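Local coordinates for protein YCAC GENE product (Escherichia coli, PDB 1YAC) that is an octameric isochorismatase-family protein, probably a hydrolase, whose specificity is unknown, at residues R29-D34 and I146-A151; N38-L43 and P70-Q75; K48-P53 and A181-L186; M163-V168 and N189-Y194. All blocks are in the same frame, centred on the assembly; numbering follows the deposited sequence.

Contact 1: R29-D34 and I146-A151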
# COMPACT_ATOMS: atom_id res chain seq x y z
N ARG A 29 -0.10 -12.52 -10.12
CA ARG A 29 0.13 -11.10 -9.85
C ARG A 29 0.05 -10.78 -8.37
O ARG A 29 0.22 -9.61 -7.99
CB ARG A 29 -0.86 -10.22 -10.63
CG ARG A 29 -0.68 -10.26 -12.15
CD ARG A 29 -1.71 -9.40 -12.87
NE ARG A 29 -1.47 -9.37 -14.31
CZ ARG A 29 -0.62 -8.55 -14.93
NH1 ARG A 29 0.09 -7.66 -14.23
NH2 ARG A 29 -0.45 -8.65 -16.25
N ASP A 30 -0.21 -11.79 -7.53
CA ASP A 30 -0.29 -11.52 -6.09
C ASP A 30 1.11 -11.51 -5.46
O ASP A 30 1.31 -11.00 -4.36
CB ASP A 30 -1.26 -12.47 -5.37
CG ASP A 30 -0.71 -13.86 -5.20
OD1 ASP A 30 -0.12 -14.37 -6.17
OD2 ASP A 30 -0.83 -14.44 -4.08
N ILE A 31 2.08 -12.10 -6.15
CA ILE A 31 3.46 -12.12 -5.68
C ILE A 31 4.26 -11.65 -6.90
O ILE A 31 4.12 -12.24 -7.97
CB ILE A 31 3.93 -13.54 -5.27
CG1 ILE A 31 3.11 -14.06 -4.09
CG2 ILE A 31 5.42 -13.52 -4.90
CD1 ILE A 31 3.47 -15.48 -3.68
N GLU A 32 5.08 -10.61 -6.74
CA GLU A 32 5.86 -10.06 -7.85
C GLU A 32 6.77 -11.14 -8.43
O GLU A 32 7.29 -11.98 -7.69
CB GLU A 32 6.58 -8.76 -7.47
CG GLU A 32 7.77 -8.89 -6.58
CD GLU A 32 9.10 -9.05 -7.33
OE1 GLU A 32 9.19 -8.78 -8.57
OE2 GLU A 32 10.06 -9.45 -6.65
N PRO A 33 7.01 -11.10 -9.75
CA PRO A 33 7.84 -12.09 -10.45
C PRO A 33 9.25 -12.42 -9.99
O PRO A 33 9.63 -13.59 -10.05
CB PRO A 33 7.77 -11.62 -11.91
CG PRO A 33 7.60 -10.13 -11.78
CD PRO A 33 6.61 -10.00 -10.66
N ASP A 34 10.04 -11.43 -9.58
CA ASP A 34 11.41 -11.73 -9.16
C ASP A 34 11.39 -12.59 -7.89
O ASP A 34 12.10 -13.60 -7.78
CB ASP A 34 12.21 -10.45 -8.94
CG ASP A 34 12.29 -9.59 -10.21
OD1 ASP A 34 12.31 -10.14 -11.34
OD2 ASP A 34 12.32 -8.36 -10.07
N ILE A 146 -7.07 -11.07 -2.81
CA ILE A 146 -8.38 -11.61 -2.47
C ILE A 146 -8.48 -13.09 -2.87
O ILE A 146 -8.91 -13.92 -2.08
CB ILE A 146 -9.52 -10.82 -3.14
CG1 ILE A 146 -9.61 -9.42 -2.52
CG2 ILE A 146 -10.85 -11.57 -2.98
CD1 ILE A 146 -10.69 -8.53 -3.12
N THR A 147 -8.05 -13.43 -4.09
CA THR A 147 -8.12 -14.83 -4.53
C THR A 147 -7.19 -15.67 -3.67
O THR A 147 -7.52 -16.81 -3.32
CB THR A 147 -7.80 -15.00 -6.05
OG1 THR A 147 -6.48 -14.52 -6.35
CG2 THR A 147 -8.82 -14.22 -6.89
N ARG A 148 -6.06 -15.08 -3.28
CA ARG A 148 -5.10 -15.77 -2.43
C ARG A 148 -5.66 -16.00 -1.01
O ARG A 148 -5.74 -17.14 -0.55
CB ARG A 148 -3.80 -14.98 -2.31
CG ARG A 148 -2.79 -15.64 -1.35
CD ARG A 148 -1.49 -14.89 -1.25
NE ARG A 148 -1.60 -13.68 -0.45
CZ ARG A 148 -0.98 -12.52 -0.70
NH1 ARG A 148 -0.20 -12.35 -1.76
NH2 ARG A 148 -1.07 -11.55 0.18
N HIS A 149 -6.01 -14.91 -0.32
CA HIS A 149 -6.50 -15.01 1.05
C HIS A 149 -7.77 -15.85 1.20
O HIS A 149 -7.94 -16.52 2.22
CB HIS A 149 -6.65 -13.62 1.68
CG HIS A 149 -5.35 -12.92 1.93
ND1 HIS A 149 -5.21 -11.55 1.86
CD2 HIS A 149 -4.12 -13.41 2.23
CE1 HIS A 149 -3.95 -11.23 2.10
NE2 HIS A 149 -3.26 -12.33 2.33
N SER A 150 -8.64 -15.82 0.20
CA SER A 150 -9.85 -16.63 0.22
C SER A 150 -9.45 -18.12 0.23
O SER A 150 -9.98 -18.93 1.00
CB SER A 150 -10.74 -16.30 -0.98
OG SER A 150 -11.32 -15.00 -0.83
N ALA A 151 -8.45 -18.44 -0.59
CA ALA A 151 -7.93 -19.80 -0.68
C ALA A 151 -7.27 -20.20 0.64
O ALA A 151 -7.45 -21.33 1.10
CB ALA A 151 -6.93 -19.90 -1.82
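In the isochorismatase-type three-layer alpha-beta-alpha sandwich, Asp30, in the loop that leads into helix 33-49, meets Arg148 of helix 145-158 through a buried salt bridge. The two alpha carbons are 7.4 Å apart, and both CB atoms are directed across the gap. Arg148 NH1 donates to Asp30 OD2 over 3.2 Å, with an N-H...O angle of 150°. The bond is not coplanar: NH1 lies above the carboxylate plane, the oxygen is slightly tilted from the guanidinium plane, and the two planes are 45° apart. The arginine chain is extended as far as CG and CD and then bends at chi3 (75°), which brings NH1 round to OD2, with CB and CG of the arginine also beside that oxygen. The other carboxylate oxygen, OD1, accepts from the backbone N of Thr142, whose backbone also pairs with this loop; the aspartate thus ties together the loop, the approach to helix 145-158 and the helix itself. Just beyond, Glu32 caps helix 33-49, its OE1 receiving Asp34 N at 3.0 Å. Ile31 comes only marginally near, its CG1 4.4 Å from Arg148 NH1.

Contact 2: N38-L43 and P70-Q75; sequences NNVLAL and PELKAQ
Two helical segments face each other here, the 38-43 turns of the long helix 33-49 and the short helix 70-75, with closest alpha carbons 7.6 Å apart at Leu41 and Glu71. Each is held by its own i to i+4 bonds, such as Ala42 N to Asn38 O and Gln75 N to Glu71 O, and what passes between them is side-chain packing and one water. Leu41 CD2 makes the closest approach, 3.6 Å from Glu71 CB, and it also rests on Glu71 CG at 3.8 Å. The leucine methyl therefore meets the aliphatic root of the glutamate. A bend at chi2 (91°) turns the glutamate chain, and its OE2 forms a salt bridge with Arg195 of a neighbouring subunit, so one residue serves both the helix pair and the octamer. Deeper in, Val40 CG1 touches Leu72 CD1 at 4.3 Å, a looser apolar pair; both of these side chains also pack on His20, and Leu72 reaches Leu17 of strand 13-18. Toward the other end of the short helix the link is polar: a water lies between the carbonyl O of Leu41, 2.9 Å away, and Gln75 OE1, 2.8 Å away. The amide nitrogen of Gln75 is bonded to Asp45 OD1, which gives that side chain a second hold on helix 33-49. Helix-on-helix packing of this kind, with its inner residues turned to the central parallel sheet, belongs to one outer layer of the alpha-beta-alpha sandwich.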
# COMPACT_ATOMS: atom_id res chain seq x y z
N ASN A 38 12.26 -16.76 -7.60
CA ASN A 38 13.22 -17.21 -6.60
C ASN A 38 12.62 -18.25 -5.65
O ASN A 38 13.25 -19.28 -5.36
CB ASN A 38 13.75 -16.04 -5.78
CG ASN A 38 14.72 -16.48 -4.70
OD1 ASN A 38 15.77 -17.08 -4.99
ND2 ASN A 38 14.38 -16.19 -3.44
N ASN A 39 11.40 -17.99 -5.19
CA ASN A 39 10.70 -18.89 -4.26
C ASN A 39 10.39 -20.25 -4.87
O ASN A 39 10.57 -21.29 -4.22
CB ASN A 39 9.41 -18.23 -3.75
CG ASN A 39 9.67 -17.07 -2.80
OD1 ASN A 39 10.80 -16.85 -2.36
ND2 ASN A 39 8.61 -16.33 -2.45
N VAL A 40 9.91 -20.27 -6.10
CA VAL A 40 9.62 -21.54 -6.77
C VAL A 40 10.91 -22.35 -6.95
O VAL A 40 10.95 -23.56 -6.69
CB VAL A 40 8.96 -21.29 -8.16
CG1 VAL A 40 8.81 -22.61 -8.94
CG2 VAL A 40 7.58 -20.66 -7.97
N LEU A 41 11.98 -21.68 -7.36
CA LEU A 41 13.26 -22.36 -7.55
C LEU A 41 13.82 -22.81 -6.20
O LEU A 41 14.51 -23.82 -6.12
CB LEU A 41 14.25 -21.47 -8.30
CG LEU A 41 13.80 -21.05 -9.70
CD1 LEU A 41 14.92 -20.25 -10.37
CD2 LEU A 41 13.45 -22.27 -10.52
N ALA A 42 13.55 -22.04 -5.16
CA ALA A 42 14.02 -22.38 -3.82
C ALA A 42 13.37 -23.69 -3.39
O ALA A 42 14.05 -24.57 -2.86
CB ALA A 42 13.69 -21.27 -2.83
N LEU A 43 12.07 -23.80 -3.66
CA LEU A 43 11.29 -25.00 -3.32
C LEU A 43 11.83 -26.20 -4.09
O LEU A 43 11.98 -27.28 -3.52
CB LEU A 43 9.80 -24.80 -3.63
CG LEU A 43 8.88 -25.99 -3.30
CD1 LEU A 43 9.02 -26.45 -1.83
CD2 LEU A 43 7.43 -25.61 -3.60
N PRO A 70 11.26 -24.81 -17.52
CA PRO A 70 12.44 -25.65 -17.76
C PRO A 70 13.24 -26.08 -16.53
O PRO A 70 13.71 -27.22 -16.47
CB PRO A 70 13.27 -24.80 -18.71
CG PRO A 70 12.24 -24.05 -19.47
CD PRO A 70 11.30 -23.62 -18.39
N GLU A 71 13.40 -25.19 -15.56
CA GLU A 71 14.16 -25.51 -14.36
C GLU A 71 13.66 -26.75 -13.64
O GLU A 71 14.45 -27.63 -13.29
CB GLU A 71 14.18 -24.32 -13.38
CG GLU A 71 15.01 -23.13 -13.84
CD GLU A 71 14.20 -22.12 -14.62
OE1 GLU A 71 13.06 -22.44 -15.02
OE2 GLU A 71 14.69 -20.99 -14.83
N LEU A 72 12.35 -26.84 -13.44
CA LEU A 72 11.77 -27.97 -12.74
C LEU A 72 11.94 -29.27 -13.52
O LEU A 72 12.33 -30.30 -12.96
CB LEU A 72 10.30 -27.70 -12.41
CG LEU A 72 10.10 -26.49 -11.49
CD1 LEU A 72 8.60 -26.22 -11.26
CD2 LEU A 72 10.82 -26.72 -10.16
N LYS A 73 11.68 -29.20 -14.81
CA LYS A 73 11.82 -30.34 -15.70
C LYS A 73 13.26 -30.87 -15.64
O LYS A 73 13.50 -32.07 -15.50
CB LYS A 73 11.51 -29.86 -17.12
CG LYS A 73 11.14 -30.92 -18.11
CD LYS A 73 10.67 -30.21 -19.37
CE LYS A 73 9.54 -29.22 -19.04
NZ LYS A 73 9.43 -28.09 -20.02
N ALA A 74 14.21 -29.94 -15.72
CA ALA A 74 15.64 -30.27 -15.68
C ALA A 74 16.08 -30.82 -14.33
O ALA A 74 16.93 -31.71 -14.25
CB ALA A 74 16.47 -29.03 -16.05
N GLN A 75 15.49 -30.29 -13.26
CA GLN A 75 15.86 -30.70 -11.91
C GLN A 75 15.32 -32.05 -11.46
O GLN A 75 15.94 -32.73 -10.64
CB GLN A 75 15.41 -29.63 -10.92
CG GLN A 75 15.94 -29.82 -9.51
CD GLN A 75 15.83 -28.55 -8.69
OE1 GLN A 75 14.74 -27.95 -8.71
NE2 GLN A 75 16.84 -28.15 -8.05
O HOH W 1 14.81 -25.20 -8.69

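Contact 3: K48-P53 and A181-L186. Unlike the reference sequence in segment 181-186: Ala181 (reference Glu).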
# COMPACT_ATOMS: atom_id res chain seq x y z
N LYS A 48 15.09 -31.19 -3.86
CA LYS A 48 16.25 -31.94 -4.33
C LYS A 48 17.26 -32.16 -3.20
O LYS A 48 17.73 -33.28 -2.98
CB LYS A 48 16.91 -31.19 -5.49
CG LYS A 48 18.18 -31.86 -6.01
CD LYS A 48 17.97 -32.51 -7.36
CE LYS A 48 16.91 -33.58 -7.34
NZ LYS A 48 16.89 -34.34 -8.62
N TYR A 49 17.55 -31.09 -2.46
CA TYR A 49 18.50 -31.16 -1.35
C TYR A 49 18.12 -32.20 -0.30
O TYR A 49 18.97 -32.97 0.17
CB TYR A 49 18.65 -29.79 -0.68
CG TYR A 49 19.54 -29.82 0.55
CD1 TYR A 49 20.90 -30.10 0.43
CD2 TYR A 49 19.02 -29.59 1.82
CE1 TYR A 49 21.72 -30.16 1.56
CE2 TYR A 49 19.82 -29.65 2.94
CZ TYR A 49 21.18 -29.93 2.80
OH TYR A 49 21.99 -29.95 3.92
N PHE A 50 16.86 -32.19 0.12
CA PHE A 50 16.36 -33.13 1.10
C PHE A 50 16.01 -34.47 0.49
O PHE A 50 15.56 -35.37 1.20
CB PHE A 50 15.15 -32.56 1.84
CG PHE A 50 15.49 -31.41 2.75
CD1 PHE A 50 16.24 -31.63 3.90
CD2 PHE A 50 15.11 -30.11 2.42
CE1 PHE A 50 16.62 -30.57 4.71
CE2 PHE A 50 15.50 -29.04 3.23
CZ PHE A 50 16.25 -29.27 4.38
N ASN A 51 16.18 -34.62 -0.83
CA ASN A 51 15.87 -35.90 -1.47
C ASN A 51 14.44 -36.35 -1.25
O ASN A 51 14.19 -37.52 -0.98
CB ASN A 51 16.79 -37.00 -0.94
CG ASN A 51 18.06 -37.10 -1.70
OD1 ASN A 51 19.12 -36.72 -1.22
ND2 ASN A 51 17.98 -37.63 -2.87
N LEU A 52 13.48 -35.44 -1.37
CA LEU A 52 12.09 -35.82 -1.16
C LEU A 52 11.46 -36.28 -2.45
O LEU A 52 11.66 -35.65 -3.49
CB LEU A 52 11.29 -34.62 -0.65
CG LEU A 52 11.84 -33.90 0.57
CD1 LEU A 52 10.94 -32.67 0.84
CD2 LEU A 52 11.89 -34.83 1.77
N PRO A 53 10.71 -37.40 -2.42
CA PRO A 53 10.06 -37.89 -3.64
C PRO A 53 9.24 -36.71 -4.15
O PRO A 53 8.47 -36.12 -3.38
CB PRO A 53 9.15 -39.00 -3.12
CG PRO A 53 9.98 -39.59 -2.02
CD PRO A 53 10.48 -38.33 -1.30
N ALA A 181 27.13 -26.65 5.43
CA ALA A 181 27.39 -26.13 4.10
C ALA A 181 26.21 -26.27 3.13
O ALA A 181 25.90 -25.34 2.39
CB ALA A 181 28.64 -26.78 3.51
N GLY A 182 25.56 -27.43 3.17
CA GLY A 182 24.43 -27.67 2.29
C GLY A 182 23.27 -26.72 2.52
O GLY A 182 22.75 -26.13 1.56
N LEU A 183 22.85 -26.58 3.77
CA LEU A 183 21.73 -25.69 4.08
C LEU A 183 22.14 -24.24 3.80
O LEU A 183 21.37 -23.47 3.24
CB LEU A 183 21.31 -25.83 5.54
CG LEU A 183 19.96 -25.21 5.88
CD1 LEU A 183 18.83 -26.06 5.27
CD2 LEU A 183 19.81 -25.12 7.41
N ALA A 184 23.36 -23.90 4.19
CA ALA A 184 23.89 -22.55 3.98
C ALA A 184 23.88 -22.18 2.50
O ALA A 184 23.59 -21.04 2.15
CB ALA A 184 25.31 -22.45 4.54
N THR A 185 24.21 -23.15 1.65
CA THR A 185 24.22 -22.92 0.21
C THR A 185 22.81 -22.64 -0.30
O THR A 185 22.60 -21.70 -1.07
CB THR A 185 24.85 -24.13 -0.55
OG1 THR A 185 26.22 -24.24 -0.18
CG2 THR A 185 24.77 -23.93 -2.06
N LEU A 186 21.85 -23.43 0.17
CA LEU A 186 20.45 -23.25 -0.23
C LEU A 186 19.99 -21.85 0.17
O LEU A 186 19.38 -21.14 -0.63
CB LEU A 186 19.56 -24.30 0.46
CG LEU A 186 18.04 -24.17 0.25
CD1 LEU A 186 17.68 -24.64 -1.15
CD2 LEU A 186 17.29 -25.01 1.29
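The ring of Tyr49 lies against the backbone of Gly182 and Leu183, with Gly182 O 4.1 Å above one face and offset toward the rim, while Phe50 CE2 sits in plane at its edge. Phe50 in turn has Tyr49 CD2 over the centre of one face, so the two neighbouring aromatic residues are turned edge to face. Tyr49 CG is anti to the backbone N (chi1 176°), which carries the ring out to helix 180-190. There its OH comes within 3.7 Å of Gly182 CA. The absence of a side chain at Gly182 lets the hydroxyl come this close to the helix. The hydroxyl is also 3.5 Å from Leu183 N, but at a poor angle for a bond; its firm partner is Asp179 OD2, and Asp179 OD1 accepts from Gly182 N, so a single carboxylate serves both sides of the contact. The segments join the end of helix 33-49, which stops in a Schellman motif with Asn51 at positive phi before the chain enters strand 54-59 of the parallel sheet, to helix 180-190, which comes after the last strand and helix 165-173. Inside, Leu183 CD1 bridges the two rings, 4.2 Å from Phe50 CZ and 4.4 Å from Tyr49 CE2. Leu172 of helix 165-173 covers Phe50, and His173 packs on Leu183. On the outer side of helix 180-190, Thr185 OG1 donates back to Ala181 O at 2.8 Å.

Contact 4: M163-V168 and N189-Y194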
# COMPACT_ATOMS: atom_id res chain seq x y z
N MET A 163 2.53 -22.84 5.23
CA MET A 163 3.94 -22.64 5.47
C MET A 163 4.59 -21.89 4.29
O MET A 163 3.95 -21.63 3.26
CB MET A 163 4.63 -24.00 5.71
CG MET A 163 4.40 -24.57 7.15
SD MET A 163 5.29 -26.08 7.40
CE MET A 163 6.86 -25.49 7.89
N THR A 164 5.84 -21.49 4.48
CA THR A 164 6.58 -20.80 3.43
C THR A 164 7.88 -21.58 3.23
O THR A 164 8.30 -22.29 4.14
CB THR A 164 6.74 -19.29 3.76
OG1 THR A 164 7.05 -19.11 5.14
CG2 THR A 164 5.42 -18.56 3.47
N TRP A 165 8.51 -21.45 2.06
CA TRP A 165 9.68 -22.26 1.77
C TRP A 165 10.81 -22.29 2.78
O TRP A 165 11.33 -23.37 3.07
CB TRP A 165 10.19 -22.07 0.32
CG TRP A 165 11.08 -20.89 0.11
CD1 TRP A 165 10.73 -19.68 -0.43
CD2 TRP A 165 12.47 -20.79 0.45
NE1 TRP A 165 11.82 -18.84 -0.44
CE2 TRP A 165 12.90 -19.50 0.09
CE3 TRP A 165 13.40 -21.68 1.02
CZ2 TRP A 165 14.22 -19.06 0.29
CZ3 TRP A 165 14.70 -21.25 1.22
CH2 TRP A 165 15.10 -19.95 0.86
N PHE A 166 11.19 -21.14 3.33
CA PHE A 166 12.29 -21.12 4.29
C PHE A 166 11.88 -21.90 5.54
O PHE A 166 12.67 -22.70 6.07
CB PHE A 166 12.68 -19.67 4.64
CG PHE A 166 13.77 -19.56 5.66
CD1 PHE A 166 15.11 -19.68 5.29
CD2 PHE A 166 13.47 -19.30 7.00
CE1 PHE A 166 16.13 -19.53 6.23
CE2 PHE A 166 14.48 -19.14 7.94
CZ PHE A 166 15.81 -19.26 7.55
N GLY A 167 10.63 -21.71 5.97
CA GLY A 167 10.11 -22.44 7.12
C GLY A 167 10.12 -23.94 6.85
O GLY A 167 10.48 -24.74 7.72
N VAL A 168 9.70 -24.32 5.64
CA VAL A 168 9.67 -25.73 5.21
C VAL A 168 11.09 -26.33 5.31
O VAL A 168 11.29 -27.39 5.91
CB VAL A 168 9.14 -25.86 3.72
CG1 VAL A 168 9.33 -27.28 3.18
CG2 VAL A 168 7.66 -25.46 3.63
N ASN A 189 21.79 -19.02 -1.87
CA ASN A 189 21.29 -18.97 -3.24
C ASN A 189 19.90 -18.37 -3.37
O ASN A 189 19.53 -17.91 -4.45
CB ASN A 189 21.25 -20.37 -3.86
CG ASN A 189 22.64 -20.95 -4.07
OD1 ASN A 189 23.58 -20.20 -4.34
ND2 ASN A 189 22.80 -22.22 -3.81
N HIS A 190 19.14 -18.36 -2.27
CA HIS A 190 17.77 -17.87 -2.30
C HIS A 190 17.36 -16.75 -1.35
O HIS A 190 16.19 -16.36 -1.32
CB HIS A 190 16.81 -19.06 -2.19
CG HIS A 190 16.96 -20.03 -3.32
ND1 HIS A 190 16.57 -19.73 -4.61
CD2 HIS A 190 17.49 -21.27 -3.36
CE1 HIS A 190 16.83 -20.76 -5.40
NE2 HIS A 190 17.40 -21.70 -4.66
N ILE A 191 18.31 -16.22 -0.60
CA ILE A 191 18.02 -15.12 0.32
C ILE A 191 19.18 -14.12 0.21
O ILE A 191 20.20 -14.27 0.89
CB ILE A 191 17.91 -15.63 1.78
CG1 ILE A 191 16.95 -16.82 1.87
CG2 ILE A 191 17.45 -14.49 2.70
CD1 ILE A 191 17.01 -17.54 3.20
N PRO A 192 19.05 -13.11 -0.67
CA PRO A 192 20.11 -12.11 -0.84
C PRO A 192 20.66 -11.57 0.48
O PRO A 192 21.87 -11.42 0.63
CB PRO A 192 19.41 -11.01 -1.65
CG PRO A 192 18.52 -11.82 -2.56
CD PRO A 192 17.93 -12.85 -1.60
N ASP A 193 19.77 -11.30 1.44
CA ASP A 193 20.20 -10.78 2.74
C ASP A 193 21.13 -11.74 3.47
O ASP A 193 22.13 -11.32 4.07
CB ASP A 193 18.99 -10.43 3.62
CG ASP A 193 18.15 -9.26 3.07
OD1 ASP A 193 18.74 -8.27 2.56
OD2 ASP A 193 16.91 -9.32 3.16
N TYR A 194 20.82 -13.03 3.39
CA TYR A 194 21.64 -14.04 4.05
C TYR A 194 22.98 -14.18 3.34
O TYR A 194 24.03 -14.29 3.98
CB TYR A 194 20.93 -15.40 4.10
CG TYR A 194 21.54 -16.28 5.17
CD1 TYR A 194 21.34 -15.99 6.52
CD2 TYR A 194 22.38 -17.35 4.84
CE1 TYR A 194 21.94 -16.73 7.52
CE2 TYR A 194 22.99 -18.12 5.86
CZ TYR A 194 22.75 -17.79 7.19
OH TYR A 194 23.30 -18.51 8.22
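With chi1 at 83°, Trp165 has CG between its backbone N and carbonyl carbon, and the indole reaches over to His190 and Ile191; Phe166, with CG anti to its N (chi1 178°), sends its ring to the same isoleucine. The far rim of the indole makes the contact: CZ2 lies 3.6 Å from His190 CB, and CH2 is 3.8 Å from Ile191 CG1. Beyond its CB, the imidazole turns an edge to the face of the six-membered indole ring, a T-shaped pair with centroids 5.9 Å apart and planes at 74°. Neither ring relies on the other for its polar atoms. Trp165 NE1 donates to Asn39 OD1 and His190 NE2 is bonded to Asp45 OD2, both on helix 33-49, which probably helps to set how each ring is turned. Ile191 works with two parts of its chain, CG1 on the tryptophan and CD1 on Phe166; Ile191 CD1 lies 3.5 Å from Phe166 CD1, and the isoleucine and phenylalanine side chains cross at about a right angle. Phe166 also meets Phe143 of a neighbouring subunit edge-to-face, while Asp193, two residues after Ile191, forms a salt bridge with Arg29 of that same subunit. The backbone closest approach, 9.2 Å between the alpha carbons of Phe166 and His190, leaves the side chains to fill the interface. The arrangement is an aromatic-aliphatic cluster where helix 165-173 starts after the last strand of the sandwich, packed against the junction of helices 180-190 and 192-204 and extended by the subunit interface.

Contacts 1, 2 and 3 follow helix 33-49 from the loop before it to its Schellman end, with contacts 1 and 3 on opposite sides of the chain's centre, their centres about 27 Å apart. Contact 4 lacks a segment on that helix but touches contact 2 through Asn38 and Asn39, while Lys48 NZ of contact 3 reaches Gln75 O of contact 2. Contacts 1 and 4 are buried, yet differ: the first is a charged pair, the last aromatic and aliphatic. Contacts 2 and 3 are partly buried and largely apolar; contact 2 adds a bridging water, while in contact 3 the tyrosine hydroxyl bonds to Asp179, outside both segments. Contacts 1, 2 and 4 also border other subunits; contacts 3 and 4 share helix 180-190.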